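PDB 1W1B: probable polysaccharide deacetylase PDAA from Bacillus subtilis, which deacetylates N-acetylmuramic acid residues in peptidoglycan strands, leading to the muramic delta-lactam of the spore cortex and needed for germination. Local coordinates for residues 120-125 with 158-163. Residues are numbered along the deposited sequence; the frame is centred on the assembly and turned at random.
With CD (cadmium ion), chain D; CD (cadmium ion), chain C.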
loop_
_atom_site.group_PDB
_atom_site.type_symbol
_atom_site.label_atom_id
_atom_site.label_comp_id
_atom_site.label_asym_id
_atom_site.label_seq_id
_atom_site.Cartn_x
_atom_site.Cartn_y
_atom_site.Cartn_z
ATOM N N PHE A 120 -5.291 -12.147 -6.282
ATOM C CA PHE A 120 -5.202 -12.479 -7.695
ATOM C C PHE A 120 -6.229 -11.812 -8.595
ATOM O O PHE A 120 -5.861 -11.162 -9.580
ATOM C CB PHE A 120 -5.250 -14.002 -7.907
ATOM C CG PHE A 120 -4.706 -14.425 -9.242
ATOM C CD1 PHE A 120 -5.529 -14.488 -10.360
ATOM C CD2 PHE A 120 -3.335 -14.643 -9.407
ATOM C CE1 PHE A 120 -4.996 -14.750 -11.628
ATOM C CE2 PHE A 120 -2.790 -14.907 -10.668
ATOM C CZ PHE A 120 -3.621 -14.956 -11.781
ATOM N N HIS A 121 -7.509 -11.964 -8.262
ATOM C CA HIS A 121 -8.564 -11.385 -9.085
ATOM C C HIS A 121 -9.135 -10.095 -8.536
ATOM O O HIS A 121 -10.079 -9.561 -9.105
ATOM C CB HIS A 121 -9.716 -12.379 -9.296
ATOM C CG HIS A 121 -9.314 -13.648 -9.978
ATOM N ND1 HIS A 121 -9.044 -14.810 -9.288
ATOM C CD2 HIS A 121 -9.133 -13.936 -11.289
ATOM C CE1 HIS A 121 -8.717 -15.761 -10.145
ATOM N NE2 HIS A 121 -8.763 -15.255 -11.364
ATOM N N HIS A 122 -8.574 -9.591 -7.440
ATOM C CA HIS A 122 -9.051 -8.347 -6.844
ATOM C C HIS A 122 -10.559 -8.425 -6.535
ATOM O O HIS A 122 -11.325 -7.511 -6.852
ATOM C CB HIS A 122 -8.759 -7.173 -7.792
ATOM C CG HIS A 122 -8.798 -5.825 -7.133
ATOM N ND1 HIS A 122 -9.893 -4.990 -7.197
ATOM C CD2 HIS A 122 -7.859 -5.153 -6.423
ATOM C CE1 HIS A 122 -9.629 -3.864 -6.559
ATOM N NE2 HIS A 122 -8.400 -3.937 -6.079
ATOM N N PRO A 123 -11.005 -9.529 -5.913
ATOM C CA PRO A 123 -12.431 -9.661 -5.586
ATOM C C PRO A 123 -12.730 -9.043 -4.219
ATOM O O PRO A 123 -11.822 -8.605 -3.510
ATOM C CB PRO A 123 -12.623 -11.170 -5.542
ATOM C CG PRO A 123 -11.340 -11.599 -4.840
ATOM C CD PRO A 123 -10.272 -10.772 -5.571
ATOM N N ASP A 124 -14.007 -9.001 -3.865
ATOM C CA ASP A 124 -14.409 -8.524 -2.556
ATOM C C ASP A 124 -14.221 -9.803 -1.741
ATOM O O ASP A 124 -14.988 -10.754 -1.891
ATOM C CB ASP A 124 -15.887 -8.141 -2.531
ATOM C CG ASP A 124 -16.355 -7.742 -1.139
ATOM O OD1 ASP A 124 -15.784 -8.224 -0.138
ATOM O OD2 ASP A 124 -17.305 -6.952 -1.037
ATOM N N LEU A 125 -13.194 -9.833 -0.898
ATOM C CA LEU A 125 -12.894 -11.013 -0.093
ATOM C C LEU A 125 -13.992 -11.424 0.899
ATOM O O LEU A 125 -13.993 -12.561 1.369
ATOM C CB LEU A 125 -11.567 -10.798 0.654
ATOM C CG LEU A 125 -10.314 -10.574 -0.220
ATOM C CD1 LEU A 125 -9.170 -10.035 0.654
ATOM C CD2 LEU A 125 -9.920 -11.868 -0.933
ATOM N N PRO A 158 -6.560 -5.467 1.248
ATOM C CA PRO A 158 -7.843 -5.945 0.711
ATOM C C PRO A 158 -8.267 -5.228 -0.565
ATOM O O PRO A 158 -8.167 -4.000 -0.656
ATOM C CB PRO A 158 -8.830 -5.676 1.849
ATOM C CG PRO A 158 -7.964 -5.705 3.074
ATOM C CD PRO A 158 -6.726 -4.973 2.628
ATOM N N PRO A 159 -8.727 -5.987 -1.574
ATOM C CA PRO A 159 -9.164 -5.350 -2.817
ATOM C C PRO A 159 -10.365 -4.455 -2.484
ATOM O O PRO A 159 -11.227 -4.845 -1.688
ATOM C CB PRO A 159 -9.543 -6.535 -3.692
ATOM C CG PRO A 159 -8.629 -7.620 -3.221
ATOM C CD PRO A 159 -8.681 -7.454 -1.715
ATOM N N ARG A 160 -10.407 -3.258 -3.068
ATOM C CA ARG A 160 -11.493 -2.303 -2.821
ATOM C C ARG A 160 -11.481 -1.736 -1.405
ATOM O O ARG A 160 -12.385 -0.989 -1.031
ATOM C CB ARG A 160 -12.865 -2.944 -3.067
ATOM C CG ARG A 160 -13.198 -3.242 -4.528
ATOM C CD ARG A 160 -14.470 -2.500 -5.002
ATOM N NE ARG A 160 -14.269 -1.060 -5.173
ATOM C CZ ARG A 160 -14.667 -0.123 -4.312
ATOM N NH1 ARG A 160 -15.308 -0.451 -3.193
ATOM N NH2 ARG A 160 -14.419 1.155 -4.574
ATOM N N GLY A 161 -10.470 -2.094 -0.620
ATOM C CA GLY A 161 -10.381 -1.599 0.742
ATOM C C GLY A 161 -11.480 -2.182 1.614
ATOM O O GLY A 161 -11.726 -1.724 2.733
ATOM N N VAL A 162 -12.135 -3.212 1.096
ATOM C CA VAL A 162 -13.218 -3.866 1.806
ATOM C C VAL A 162 -12.759 -5.095 2.570
ATOM O O VAL A 162 -12.088 -5.969 2.024
ATOM C CB VAL A 162 -14.337 -4.288 0.835
ATOM C CG1 VAL A 162 -15.431 -5.016 1.590
ATOM C CG2 VAL A 162 -14.893 -3.068 0.140
ATOM N N PHE A 163 -13.127 -5.139 3.847
ATOM C CA PHE A 163 -12.799 -6.258 4.717
ATOM C C PHE A 163 -13.946 -6.500 5.712
ATOM O O PHE A 163 -15.034 -5.928 5.593
ATOM C CB PHE A 163 -11.482 -5.994 5.474
ATOM C CG PHE A 163 -11.520 -4.786 6.373
ATOM C CD1 PHE A 163 -11.488 -3.494 5.832
ATOM C CD2 PHE A 163 -11.635 -4.935 7.757
ATOM C CE1 PHE A 163 -11.576 -2.367 6.653
ATOM C CE2 PHE A 163 -11.723 -3.815 8.592
ATOM C CZ PHE A 163 -11.695 -2.522 8.035
HETATM CD CD CD D . -8.190 -16.765 -13.372
HETATM CD CD CD C . -7.240 -1.851 -5.712
HETATM O O HOH W 1 -11.459 -7.452 -0.263
HETATM O O HOH W 2 -8.437 -1.448 -3.686
HETATM O O HOH W 3 -6.519 0.661 -4.892
HETATM O O HOH W 4 -5.798 -1.777 -7.655
HETATM O O HOH W 5 -5.765 -17.345 -14.351
#
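His122 and Pro159 meet in a CH-pi contact at the metal site, where the loop after strand 114-117 passes the turn at Pro158 and Pro159 that leads into strand 162-163. Pro159 CB sits over one face of the imidazole, 3.5 Å from the centroid of the His122 ring and 12° off its normal. His118 and His122 are the metal-binding histidines of this NodB homology domain; His122 NE2 binds the cadmium ion at 2.4 Å, with His118 and three waters as further ligands. CG lies anti to the backbone N in His122 (chi1 -162°), which turns a face of the imidazole to Pro159 CB. That same CB approaches Pro123 O to 3.1 Å. With an alanine in place of Pro159, CB could still sit over the imidazole, but the loss of CG and CD would probably open a gap beside Leu125 CD1 and free the backbone to turn. Here Leu125 CD1 packs on Pro159 CD at 3.5 Å, the two side chains crossing at about a right angle.

Two waters add polar links. One accepts from Arg160 N at 2.7 Å and is itself a cadmium ligand, tying the turn to the metal; the other accepts a hydrogen bond from Leu125 N at 3.0 Å and lies within bonding distance of the carbonyls of Pro159 and Val162. Farther along, Val162 CG1 rests against the carboxylate of Asp124, whose OD1 is hydrogen-bonded to Thr126 OG1. Helix 130-148 flanks Pro123, strand 23-24 pairs antiparallel with 162-163, and Val167 of helix 165-173 backs Leu125.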